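Local coordinates for lysyl oxidase (Pichia pastoris, PDB 1W7C), which oxidises primary amines, including lysyl side chains, to aldehydes with a topaquinone cofactor and copper, as a homodimer of the copper amine oxidase family, at the interface of chains A and B. Coordinates in Å, arbitrary orientation; residue numbers count along the deposited sequence, not the author numbering. Chains: chain A/B, Lysyl oxidase.

Contact 1: the interface of chains A and B. Residues chain A 292, 688-691, 711; chain B 268, 274, 278, 280-281.
A:Arg292 and B:Asp278 form the charged core of a loop-to-loop patch in the copper amine oxidase dimer, a worked case of one carboxylate serving several donors. The salt bridge runs from NH1 of A:Arg292 to OD1 of B:Asp278 at 2.8 Å, with guanidinium and carboxylate planes turned 57° apart. The same NH1 also donates to the carbonyl O of B:Arg280, and the bend of the arginine chain at chi3 (-42°) turns its head toward both acceptors.

Uncharged donors hold the other carboxylate oxygen. OG1 of A:Thr689, set anti to its backbone N (chi1 -173°) and turned toward the partner, gives its hydroxyl to the syn lone pair of OD2 at 2.9 Å, while the amide N of A:Thr690 comes from above the carboxylate plane. The A:Thr690 hydroxyl reaches back to the B:Asp278 carbonyl, OG1 to O 2.6 Å, and accepts from A:Gln691 NE2. Two donors on OD2, with NH1 on OD1, would restrict rotation of the carboxylate.

Water 1 links NH2 of A:Arg292, OG1 of A:Thr689 and OD1 of B:Asp278. CD of A:Arg292 packs 3.7 Å from CB of B:Arg280, and CG2 of A:Thr690 lies 3.8 Å from CG2 of B:Val274. At the far end B:Arg268 grips the carbonyl O of A:Asp688 side-on: NE, 2.8 Å from that O, comes from above the carbonyl plane, and NH2 in plane, on a lone pair.

Contact 2: the interface of chains A and B. Residues chain A 402, 430, 441, 443, 457, 666; chain B 407-409.
In the loop B:Asp407 to B:Ser409 the backbone bends at B:Asp407 and runs extended from B:Tyr408, laying the carbonyl O of B:Asp407 against the guanidinium of A:Arg430, over chain A strands 425-433, 440-446 and 452-458. In this copper amine oxidase dimer two arginines read one short loop in different ways.

A:Arg430 works end-on: NH1 and NH2 both donate to that single O, each at 2.8 Å, the first nearly along the C=O axis and the second from above the carbonyl plane. The chain bends at chi3 (-71°), and its NE gives a further hydrogen bond to OD1 of A:Asn441, which helps to fix the rotation of the head. The carboxylate of B:Asp407 makes a longer salt bridge, OD1 to NH2 of A:Arg430 at 3.9 Å.

A:Arg457 works by its face. Its guanidinium lies flat on the phenol of B:Tyr408, the planes 3° apart, with NE 3.4 Å from the ring centroid in a cation-pi stack. With the tyrosine CG between backbone N and carbonyl carbon (chi1 65°), the ring is laid against that guanidinium. NH1 donates to the carbonyl O of A:Phe666, while NE meets water 5, which continues to OD1 of B:Asp407. CB of A:Phe666 packs 3.8 Å from CD2 of B:Tyr408, and OG of B:Ser409 lies at the edge of the phenylalanine ring. Water 4 joins ND2 of A:Asn441 to N of B:Ser409.

Contact 3: the interface of chains A and B. Residues chain A 719-722; chain B 713-715.
The end of strand 716-720 of chain A and the extended segment that follows it meet the loop B:Trp713 to B:Ser715, which leads into the same strand of the partner, so this small contact of the copper amine oxidase dimer joins neighbouring stretches of the C-terminal region. It exemplifies an interface made largely of backbone and water, with a serine hydroxyl as a direct link.

The amide N of A:Glu722 donates to OG of B:Ser715 at 3.1 Å, with 162° at the hydrogen. The hydroxyl stands anti to its own carbonyl carbon (chi1 -65°), which turns it toward the chain A backbone, where it also lies 3.6 Å from CA of A:Ala721. An alanine here would probably leave the A:Glu722 amide without its acceptor across the interface and free that segment to shift.

The side chain of A:Glu722 runs alongside the partner loop. Its CB and CG pass the carbonyl of B:Trp713, CB lying 3.4 Å from O. Extended beyond CG, the chain carries its carboxylate to water 7, OE1 at 2.6 Å, and this water meets the amide N of B:Ser715 at 3.0 Å in a straight line. The carboxylate thus reaches a backbone amide indirectly.

Water 6 ties the two backbones together between the carbonyl O of A:Val720, at 3.0 Å, and that of B:Trp713, at 2.9 Å. The side chain of A:Glu719, beside CB of B:Ser715, is poorly ordered.

Contact 4: the interface of chains A and B. Residues chain A 512-514, 530, 550-552; chain B 582-584, 653.
A:Asn550, in the 3-10 helix 549-551, is held by hydrogen bonds to two histidines of chain B, an example of one asparagine using both its backbone and its amide across a dimer interface. NE2 of B:His653, the residue before the copper ligand B:His654, donates in its ring plane to the carbonyl O of A:Asn550, at 2.7 Å and nearly straight down the carbonyl. The amide group pairs with the backbone of B:His582: its OD1 receives the main-chain N on a lone pair at 2.9 Å, and its ND2 donates to the main-chain O at 3.1 Å from above that carbonyl's plane. ND2 donates also to OE1 of A:Gln552, in the amide plane, while NE2 of A:Gln552 binds the carbonyl O of A:Met512.

Stacking adds a second grip. The A:Asn550 amide lies over the imidazole of B:His582 with planes 16° apart, OD1 above the ring centre; chi1 of -167°, CG anti to the backbone N, carries it there. A leucine in its place would probably leave N and O of B:His582 without these partners and A:Gln552 freer to turn.

Apolar packing centres on B:Ile584, which sits among A:Met512, A:Lys530 and A:Gln552 while its CG2 faces the backbone N of A:Asp514 at 3.5 Å. Its CD1 lies over a face of the B:His653 ring, near the rim, and the thioether SD of A:Met512 touches CB of B:His653 at 3.7 Å.

Contact 1: the interface of chains A and B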
loop_
_atom_site.group_PDB
_atom_site.type_symbol
_atom_site.label_atom_id
_atom_site.label_comp_id
_atom_site.label_asym_id
_atom_site.label_seq_id
_atom_site.Cartn_x
_atom_site.Cartn_y
_atom_site.Cartn_z
ATOM N N ARG A 292 -15.630 -14.365 15.349
ATOM C CA ARG A 292 -14.386 -14.980 15.852
ATOM C C ARG A 292 -13.479 -14.093 16.719
ATOM O O ARG A 292 -12.355 -14.488 17.040
ATOM C CB ARG A 292 -13.571 -15.577 14.682
ATOM C CG ARG A 292 -14.405 -16.440 13.746
ATOM C CD ARG A 292 -13.667 -17.382 12.869
ATOM N NE ARG A 292 -12.466 -16.741 12.321
ATOM C CZ ARG A 292 -11.275 -17.319 12.218
ATOM N NH1 ARG A 292 -11.123 -18.624 12.458
ATOM N NH2 ARG A 292 -10.231 -16.562 11.867
ATOM N N ASP A 688 0.189 -21.839 13.734
ATOM C CA ASP A 688 -0.788 -22.529 14.553
ATOM C C ASP A 688 -2.272 -22.296 14.200
ATOM O O ASP A 688 -3.173 -22.946 14.747
ATOM C CB ASP A 688 -0.547 -22.204 16.036
ATOM C CG ASP A 688 -0.685 -20.751 16.354
ATOM O OD1 ASP A 688 -0.154 -19.939 15.584
ATOM O OD2 ASP A 688 -1.293 -20.353 17.360
ATOM N N THR A 689 -2.555 -21.401 13.254
ATOM C CA THR A 689 -3.939 -21.211 12.868
ATOM C C THR A 689 -4.524 -22.474 12.244
ATOM O O THR A 689 -3.823 -23.247 11.582
ATOM C CB THR A 689 -4.136 -19.996 11.928
ATOM O OG1 THR A 689 -5.536 -19.794 11.733
ATOM C CG2 THR A 689 -3.537 -20.167 10.536
ATOM N N THR A 690 -5.814 -22.696 12.427
ATOM C CA THR A 690 -6.502 -23.740 11.709
ATOM C C THR A 690 -6.965 -23.279 10.328
ATOM O O THR A 690 -7.443 -24.120 9.562
ATOM C CB THR A 690 -7.723 -24.200 12.450
ATOM O OG1 THR A 690 -8.667 -23.125 12.526
ATOM C CG2 THR A 690 -7.423 -24.666 13.895
ATOM N N GLN A 691 -6.843 -21.980 10.017
ATOM C CA GLN A 691 -7.375 -21.461 8.760
ATOM C C GLN A 691 -6.321 -21.652 7.661
ATOM O O GLN A 691 -5.741 -20.696 7.135
ATOM C CB GLN A 691 -7.771 -19.981 8.918
ATOM C CG GLN A 691 -8.802 -19.769 10.021
ATOM C CD GLN A 691 -10.076 -20.562 9.801
ATOM O OE1 GLN A 691 -10.799 -20.348 8.828
ATOM N NE2 GLN A 691 -10.344 -21.513 10.701
ATOM N N ASN A 711 -12.067 -27.406 9.504
ATOM C CA ASN A 711 -12.935 -26.536 8.745
ATOM C C ASN A 711 -13.662 -27.301 7.644
ATOM O O ASN A 711 -13.038 -27.791 6.707
ATOM C CB ASN A 711 -12.134 -25.403 8.150
ATOM C CG ASN A 711 -11.509 -24.520 9.217
ATOM O OD1 ASN A 711 -12.170 -23.642 9.765
ATOM N ND2 ASN A 711 -10.215 -24.709 9.479
ATOM N N ARG B 268 0.380 -26.788 9.641
ATOM C CA ARG B 268 0.066 -26.806 11.049
ATOM C C ARG B 268 0.507 -28.111 11.697
ATOM O O ARG B 268 0.317 -29.178 11.119
ATOM C CB ARG B 268 -1.441 -26.669 11.211
ATOM C CG ARG B 268 -1.887 -26.572 12.607
ATOM C CD ARG B 268 -3.337 -26.282 12.801
ATOM N NE ARG B 268 -3.539 -25.583 14.049
ATOM C CZ ARG B 268 -3.613 -26.144 15.254
ATOM N NH1 ARG B 268 -3.596 -27.465 15.426
ATOM N NH2 ARG B 268 -3.705 -25.351 16.284
ATOM N N VAL B 274 -5.277 -24.725 19.710
ATOM C CA VAL B 274 -6.058 -23.875 18.837
ATOM C C VAL B 274 -6.275 -22.533 19.526
ATOM O O VAL B 274 -6.625 -22.485 20.716
ATOM C CB VAL B 274 -7.362 -24.594 18.475
ATOM C CG1 VAL B 274 -8.340 -23.701 17.814
ATOM C CG2 VAL B 274 -7.021 -25.739 17.559
ATOM N N ASP B 278 -10.825 -20.155 16.912
ATOM C CA ASP B 278 -10.307 -20.657 15.636
ATOM C C ASP B 278 -10.943 -22.007 15.272
ATOM O O ASP B 278 -10.594 -22.587 14.245
ATOM C CB ASP B 278 -8.778 -20.757 15.649
ATOM C CG ASP B 278 -8.133 -20.428 14.333
ATOM O OD1 ASP B 278 -8.809 -19.907 13.382
ATOM O OD2 ASP B 278 -6.899 -20.633 14.186
ATOM N N ARG B 280 -14.028 -21.915 14.671
ATOM C CA ARG B 280 -15.060 -21.377 13.792
ATOM C C ARG B 280 -14.379 -21.034 12.475
ATOM O O ARG B 280 -13.281 -20.485 12.444
ATOM C CB ARG B 280 -15.698 -20.112 14.388
ATOM C CG ARG B 280 -16.367 -20.310 15.734
ATOM C CD ARG B 280 -16.911 -19.028 16.370
ATOM N NE ARG B 280 -17.511 -19.364 17.666
ATOM C CZ ARG B 280 -18.355 -18.606 18.340
ATOM N NH1 ARG B 280 -18.775 -17.457 17.839
ATOM N NH2 ARG B 280 -18.853 -19.046 19.500
ATOM N N LYS B 281 -15.070 -21.302 11.375
ATOM C CA LYS B 281 -14.578 -20.977 10.029
ATOM C C LYS B 281 -14.430 -19.492 9.858
ATOM O O LYS B 281 -15.311 -18.739 10.245
ATOM C CB LYS B 281 -15.612 -21.406 8.982
ATOM C CG LYS B 281 -15.733 -22.868 8.684
ATOM C CD LYS B 281 -16.764 -23.090 7.535
ATOM C CE LYS B 281 -17.848 -24.071 7.892
ATOM N NZ LYS B 281 -18.975 -24.204 6.891
HETATM O O HOH W 1 -7.455 -17.598 12.304
HETATM O O HOH W 2 -5.538 -21.991 16.058
HETATM O O HOH W 3 -12.475 -23.973 12.359
#

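Contact 2: the interface of chains A and B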
loop_
_atom_site.group_PDB
_atom_site.type_symbol
_atom_site.label_atom_id
_atom_site.label_comp_id
_atom_site.label_asym_id
_atom_site.label_seq_id
_atom_site.Cartn_x
_atom_site.Cartn_y
_atom_site.Cartn_z
ATOM N N PHE A 402 -14.543 -5.620 12.983
ATOM C CA PHE A 402 -14.910 -6.679 12.071
ATOM C C PHE A 402 -13.725 -7.522 11.662
ATOM O O PHE A 402 -12.578 -7.058 11.649
ATOM C CB PHE A 402 -15.649 -6.164 10.813
ATOM C CG PHE A 402 -14.824 -5.255 9.924
ATOM C CD1 PHE A 402 -14.762 -3.899 10.181
ATOM C CD2 PHE A 402 -14.159 -5.765 8.814
ATOM C CE1 PHE A 402 -14.037 -3.044 9.358
ATOM C CE2 PHE A 402 -13.430 -4.910 7.979
ATOM C CZ PHE A 402 -13.374 -3.560 8.254
ATOM N N ARG A 430 -12.303 0.307 12.900
ATOM C CA ARG A 430 -12.453 1.541 12.131
ATOM C C ARG A 430 -13.276 2.601 12.861
ATOM O O ARG A 430 -14.242 2.270 13.565
ATOM C CB ARG A 430 -13.164 1.247 10.805
ATOM C CG ARG A 430 -13.706 2.445 10.070
ATOM C CD ARG A 430 -14.293 2.106 8.701
ATOM N NE ARG A 430 -13.232 1.765 7.758
ATOM C CZ ARG A 430 -13.179 0.696 7.005
ATOM N NH1 ARG A 430 -14.165 -0.193 7.017
ATOM N NH2 ARG A 430 -12.143 0.498 6.221
ATOM N N ASN A 441 -11.039 8.320 7.237
ATOM C CA ASN A 441 -11.369 6.935 7.486
ATOM C C ASN A 441 -10.139 6.278 8.082
ATOM O O ASN A 441 -9.114 6.146 7.397
ATOM C CB ASN A 441 -11.782 6.317 6.149
ATOM C CG ASN A 441 -12.284 4.910 6.277
ATOM O OD1 ASN A 441 -11.931 4.188 7.226
ATOM N ND2 ASN A 441 -13.141 4.513 5.326
ATOM N N LEU A 443 -8.257 3.079 9.987
ATOM C CA LEU A 443 -8.330 1.630 10.093
ATOM C C LEU A 443 -7.079 1.107 10.803
ATOM O O LEU A 443 -5.977 1.529 10.524
ATOM C CB LEU A 443 -8.472 1.005 8.702
ATOM C CG LEU A 443 -8.682 -0.489 8.668
ATOM C CD1 LEU A 443 -10.018 -0.884 9.263
ATOM C CD2 LEU A 443 -8.579 -0.998 7.252
ATOM N N ARG A 457 -7.469 6.882 5.096
ATOM C CA ARG A 457 -7.889 7.300 3.764
ATOM C C ARG A 457 -8.733 8.561 3.922
ATOM O O ARG A 457 -9.459 8.702 4.903
ATOM C CB ARG A 457 -8.715 6.207 3.076
ATOM C CG ARG A 457 -7.928 4.893 2.893
ATOM C CD ARG A 457 -8.788 3.809 2.332
ATOM N NE ARG A 457 -8.074 2.552 2.107
ATOM C CZ ARG A 457 -7.344 2.280 1.020
ATOM N NH1 ARG A 457 -7.231 3.138 0.034
ATOM N NH2 ARG A 457 -6.747 1.093 0.904
ATOM N N PHE A 666 -11.472 7.543 -1.647
ATOM C CA PHE A 666 -10.669 6.911 -0.615
ATOM C C PHE A 666 -9.602 5.992 -1.207
ATOM O O PHE A 666 -8.590 5.735 -0.557
ATOM C CB PHE A 666 -11.523 6.035 0.313
ATOM C CG PHE A 666 -12.347 6.776 1.366
ATOM C CD1 PHE A 666 -13.697 6.418 1.585
ATOM C CD2 PHE A 666 -11.787 7.697 2.203
ATOM C CE1 PHE A 666 -14.429 7.026 2.626
ATOM C CE2 PHE A 666 -12.507 8.293 3.204
ATOM C CZ PHE A 666 -13.821 7.961 3.414
ATOM N N ASP B 407 -12.519 -3.528 1.836
ATOM C CA ASP B 407 -12.847 -3.327 3.241
ATOM C C ASP B 407 -13.144 -1.874 3.622
ATOM O O ASP B 407 -13.417 -1.598 4.771
ATOM C CB ASP B 407 -11.747 -3.912 4.151
ATOM C CG ASP B 407 -10.418 -3.132 4.112
ATOM O OD1 ASP B 407 -10.380 -1.964 3.721
ATOM O OD2 ASP B 407 -9.331 -3.636 4.501
ATOM N N TYR B 408 -13.137 -0.994 2.643
ATOM C CA TYR B 408 -13.410 0.440 2.813
ATOM C C TYR B 408 -14.269 0.871 1.610
ATOM O O TYR B 408 -14.133 0.320 0.492
ATOM C CB TYR B 408 -12.102 1.256 2.887
ATOM C CG TYR B 408 -11.339 1.210 1.603
ATOM C CD1 TYR B 408 -10.561 0.114 1.264
ATOM C CD2 TYR B 408 -11.390 2.268 0.708
ATOM C CE1 TYR B 408 -9.864 0.062 0.060
ATOM C CE2 TYR B 408 -10.694 2.232 -0.484
ATOM C CZ TYR B 408 -9.944 1.131 -0.818
ATOM O OH TYR B 408 -9.347 1.089 -2.051
ATOM N N SER B 409 -15.131 1.841 1.847
ATOM C CA SER B 409 -15.967 2.370 0.784
ATOM C C SER B 409 -15.146 3.164 -0.244
ATOM O O SER B 409 -14.033 3.600 0.042
ATOM C CB SER B 409 -17.161 3.167 1.382
ATOM O OG SER B 409 -16.798 4.512 1.547
HETATM O O HOH W 4 -15.271 2.516 4.814
HETATM O O HOH W 5 -8.497 0.254 3.801
#

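Contact 3: the interface of chains A and B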
loop_
_atom_site.group_PDB
_atom_site.type_symbol
_atom_site.label_atom_id
_atom_site.label_comp_id
_atom_site.label_asym_id
_atom_site.label_seq_id
_atom_site.Cartn_x
_atom_site.Cartn_y
_atom_site.Cartn_z
ATOM N N GLU A 719 -28.386 -17.282 6.322
ATOM C CA GLU A 719 -29.120 -16.053 6.091
ATOM C C GLU A 719 -28.135 -14.893 6.000
ATOM O O GLU A 719 -27.293 -14.712 6.887
ATOM C CB GLU A 719 -30.082 -15.804 7.255
ATOM C CG GLU A 719 -31.230 -14.874 6.914
ATOM C CD GLU A 719 -32.416 -15.584 6.273
ATOM O OE1 GLU A 719 -32.231 -16.684 5.696
ATOM O OE2 GLU A 719 -33.535 -15.030 6.338
ATOM N N VAL A 720 -28.215 -14.132 4.909
ATOM C CA VAL A 720 -27.424 -12.925 4.702
ATOM C C VAL A 720 -28.225 -11.784 5.315
ATOM O O VAL A 720 -29.210 -11.328 4.739
ATOM C CB VAL A 720 -27.196 -12.671 3.197
ATOM C CG1 VAL A 720 -26.292 -11.472 2.979
ATOM C CG2 VAL A 720 -26.603 -13.911 2.531
ATOM N N ALA A 721 -27.796 -11.322 6.483
ATOM C CA ALA A 721 -28.633 -10.481 7.320
ATOM C C ALA A 721 -28.635 -9.029 6.868
ATOM O O ALA A 721 -27.648 -8.503 6.401
ATOM C CB ALA A 721 -28.179 -10.584 8.783
ATOM N N GLU A 722 -29.762 -8.372 7.063
ATOM C CA GLU A 722 -29.857 -6.930 6.901
ATOM C C GLU A 722 -29.030 -6.214 7.968
ATOM O O GLU A 722 -29.135 -6.538 9.142
ATOM C CB GLU A 722 -31.335 -6.512 6.986
ATOM C CG GLU A 722 -31.558 -5.038 6.648
ATOM C CD GLU A 722 -33.010 -4.614 6.719
ATOM O OE1 GLU A 722 -33.893 -5.486 6.745
ATOM O OE2 GLU A 722 -33.260 -3.397 6.743
ATOM N N TRP B 713 -31.467 -4.772 0.597
ATOM C CA TRP B 713 -30.643 -5.308 1.694
ATOM C C TRP B 713 -31.407 -6.195 2.690
ATOM O O TRP B 713 -30.828 -6.675 3.660
ATOM C CB TRP B 713 -29.961 -4.169 2.451
ATOM C CG TRP B 713 -28.834 -3.522 1.688
ATOM C CD1 TRP B 713 -28.931 -2.665 0.640
ATOM C CD2 TRP B 713 -27.433 -3.689 1.936
ATOM N NE1 TRP B 713 -27.681 -2.275 0.221
ATOM C CE2 TRP B 713 -26.738 -2.886 1.009
ATOM C CE3 TRP B 713 -26.693 -4.429 2.861
ATOM C CZ2 TRP B 713 -25.337 -2.817 0.978
ATOM C CZ3 TRP B 713 -25.303 -4.348 2.838
ATOM C CH2 TRP B 713 -24.650 -3.548 1.909
ATOM N N SER B 714 -32.701 -6.422 2.450
ATOM C CA SER B 714 -33.499 -7.346 3.280
ATOM C C SER B 714 -32.808 -8.704 3.438
ATOM O O SER B 714 -32.131 -9.193 2.530
ATOM C CB SER B 714 -34.894 -7.564 2.680
ATOM O OG SER B 714 -35.583 -6.339 2.494
ATOM N N SER B 715 -32.975 -9.301 4.609
ATOM C CA SER B 715 -32.392 -10.599 4.905
ATOM C C SER B 715 -32.857 -11.604 3.870
ATOM O O SER B 715 -34.020 -11.612 3.486
ATOM C CB SER B 715 -32.788 -11.056 6.304
ATOM O OG SER B 715 -32.234 -10.175 7.267
HETATM O O HOH W 6 -28.892 -8.802 3.203
HETATM O O HOH W 7 -34.596 -7.948 6.692
#

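Contact 4: the interface of chains A and B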
loop_
_atom_site.group_PDB
_atom_site.type_symbol
_atom_site.label_atom_id
_atom_site.label_comp_id
_atom_site.label_asym_id
_atom_site.label_seq_id
_atom_site.Cartn_x
_atom_site.Cartn_y
_atom_site.Cartn_z
ATOM N N MET A 512 21.458 -0.433 4.009
ATOM C CA MET A 512 21.799 -1.253 2.850
ATOM C C MET A 512 22.562 -0.422 1.869
ATOM O O MET A 512 22.140 0.663 1.526
ATOM C CB MET A 512 20.506 -1.739 2.199
ATOM C CG MET A 512 19.611 -2.582 3.091
ATOM S SD MET A 512 17.999 -2.805 2.360
ATOM C CE MET A 512 17.259 -3.838 3.610
ATOM N N LYS A 513 23.652 -0.965 1.351
ATOM C CA LYS A 513 24.474 -0.208 0.407
ATOM C C LYS A 513 25.176 -1.124 -0.554
ATOM O O LYS A 513 25.409 -2.272 -0.248
ATOM C CB LYS A 513 25.541 0.583 1.155
ATOM C CG LYS A 513 26.339 -0.291 2.026
ATOM N N ASP A 514 25.487 -0.617 -1.739
ATOM C CA ASP A 514 26.392 -1.331 -2.620
ATOM C C ASP A 514 27.825 -1.026 -2.225
ATOM O O ASP A 514 28.152 0.086 -1.773
ATOM C CB ASP A 514 26.150 -1.084 -4.115
ATOM C CG ASP A 514 26.656 0.211 -4.578
ATOM O OD1 ASP A 514 27.779 0.253 -5.155
ATOM O OD2 ASP A 514 26.022 1.267 -4.410
ATOM N N LYS A 530 26.358 -6.071 -2.363
ATOM C CA LYS A 530 25.611 -5.268 -1.426
ATOM C C LYS A 530 25.728 -5.867 -0.038
ATOM O O LYS A 530 25.831 -7.078 0.126
ATOM C CB LYS A 530 24.130 -5.144 -1.855
ATOM C CG LYS A 530 23.411 -6.467 -2.069
ATOM C CD LYS A 530 21.962 -6.257 -2.457
ATOM C CE LYS A 530 21.286 -7.478 -2.961
ATOM N NZ LYS A 530 21.724 -7.853 -4.342
ATOM N N ASN A 550 15.573 4.997 -2.040
ATOM C CA ASN A 550 15.426 3.666 -2.634
ATOM C C ASN A 550 15.118 2.597 -1.608
ATOM O O ASN A 550 15.385 1.422 -1.826
ATOM C CB ASN A 550 16.670 3.275 -3.456
ATOM C CG ASN A 550 16.405 2.052 -4.329
ATOM O OD1 ASN A 550 15.361 1.946 -4.975
ATOM N ND2 ASN A 550 17.391 1.142 -4.388
ATOM N N GLY A 551 14.512 2.989 -0.489
ATOM C CA GLY A 551 14.125 2.025 0.516
ATOM C C GLY A 551 15.290 1.268 1.140
ATOM O O GLY A 551 15.085 0.184 1.690
ATOM N N GLN A 552 16.478 1.821 1.118
ATOM C CA GLN A 552 17.703 1.103 1.496
ATOM C C GLN A 552 17.968 1.130 2.995
ATOM O O GLN A 552 19.083 1.438 3.461
ATOM C CB GLN A 552 18.897 1.623 0.705
ATOM C CG GLN A 552 18.823 1.108 -0.743
ATOM C CD GLN A 552 19.993 1.472 -1.635
ATOM O OE1 GLN A 552 19.778 1.606 -2.846
ATOM N NE2 GLN A 552 21.229 1.565 -1.085
ATOM N N HIS B 582 14.464 -0.138 -6.741
ATOM C CA HIS B 582 15.254 -0.738 -7.796
ATOM C C HIS B 582 16.507 -1.404 -7.208
ATOM O O HIS B 582 16.724 -1.376 -5.995
ATOM C CB HIS B 582 15.615 0.316 -8.862
ATOM C CG HIS B 582 16.381 1.484 -8.339
ATOM N ND1 HIS B 582 17.682 1.409 -7.895
ATOM C CD2 HIS B 582 15.989 2.760 -8.120
ATOM C CE1 HIS B 582 18.067 2.602 -7.453
ATOM N NE2 HIS B 582 17.051 3.431 -7.567
ATOM N N ARG B 583 17.327 -2.001 -8.059
ATOM C CA ARG B 583 18.514 -2.677 -7.603
ATOM C C ARG B 583 19.401 -1.785 -6.782
ATOM O O ARG B 583 19.632 -0.622 -7.123
ATOM C CB ARG B 583 19.352 -3.186 -8.779
ATOM C CG ARG B 583 18.813 -4.369 -9.538
ATOM C CD ARG B 583 19.656 -4.669 -10.791
ATOM N NE ARG B 583 20.970 -5.139 -10.439
ATOM C CZ ARG B 583 22.068 -4.975 -11.166
ATOM N NH1 ARG B 583 22.047 -4.281 -12.291
ATOM N NH2 ARG B 583 23.200 -5.506 -10.757
ATOM N N ILE B 584 19.959 -2.349 -5.738
ATOM C CA ILE B 584 21.065 -1.745 -4.969
ATOM C C ILE B 584 22.381 -1.871 -5.713
ATOM O O ILE B 584 23.100 -0.890 -5.885
ATOM C CB ILE B 584 21.146 -2.370 -3.575
ATOM C CG1 ILE B 584 19.862 -2.093 -2.806
ATOM C CG2 ILE B 584 22.383 -1.829 -2.830
ATOM C CD1 ILE B 584 19.687 -2.901 -1.528
ATOM N N HIS B 653 13.741 -5.113 -1.270
ATOM C CA HIS B 653 15.023 -5.466 -0.677
ATOM C C HIS B 653 14.744 -6.418 0.478
ATOM O O HIS B 653 14.259 -6.003 1.538
ATOM C CB HIS B 653 15.728 -4.239 -0.121
ATOM C CG HIS B 653 15.866 -3.104 -1.085
ATOM N ND1 HIS B 653 16.362 -3.260 -2.361
ATOM C CD2 HIS B 653 15.533 -1.801 -0.961
ATOM C CE1 HIS B 653 16.362 -2.081 -2.961
ATOM N NE2 HIS B 653 15.837 -1.184 -2.142
#

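The four contacts share no residue and spread over a broad two-fold interface, each with a twin where the chains are exchanged. Centres of C-alpha atoms lie about 22 Å apart for contacts 2 and 3, 25 Å for contacts 1 and 2, and 51 Å for contacts 3 and 4. Contacts 1 and 3 use nearby C-terminal stretches. Contact 2, about 17 Å from the predicted catalytic base A:Asp358, includes residues of strand 440-446, which begins two residues after the topaquinone, so dimer packing may support the active site. The others are centred farther from A:Asp358, although contact 4 includes B:His653, next to a copper ligand of chain B.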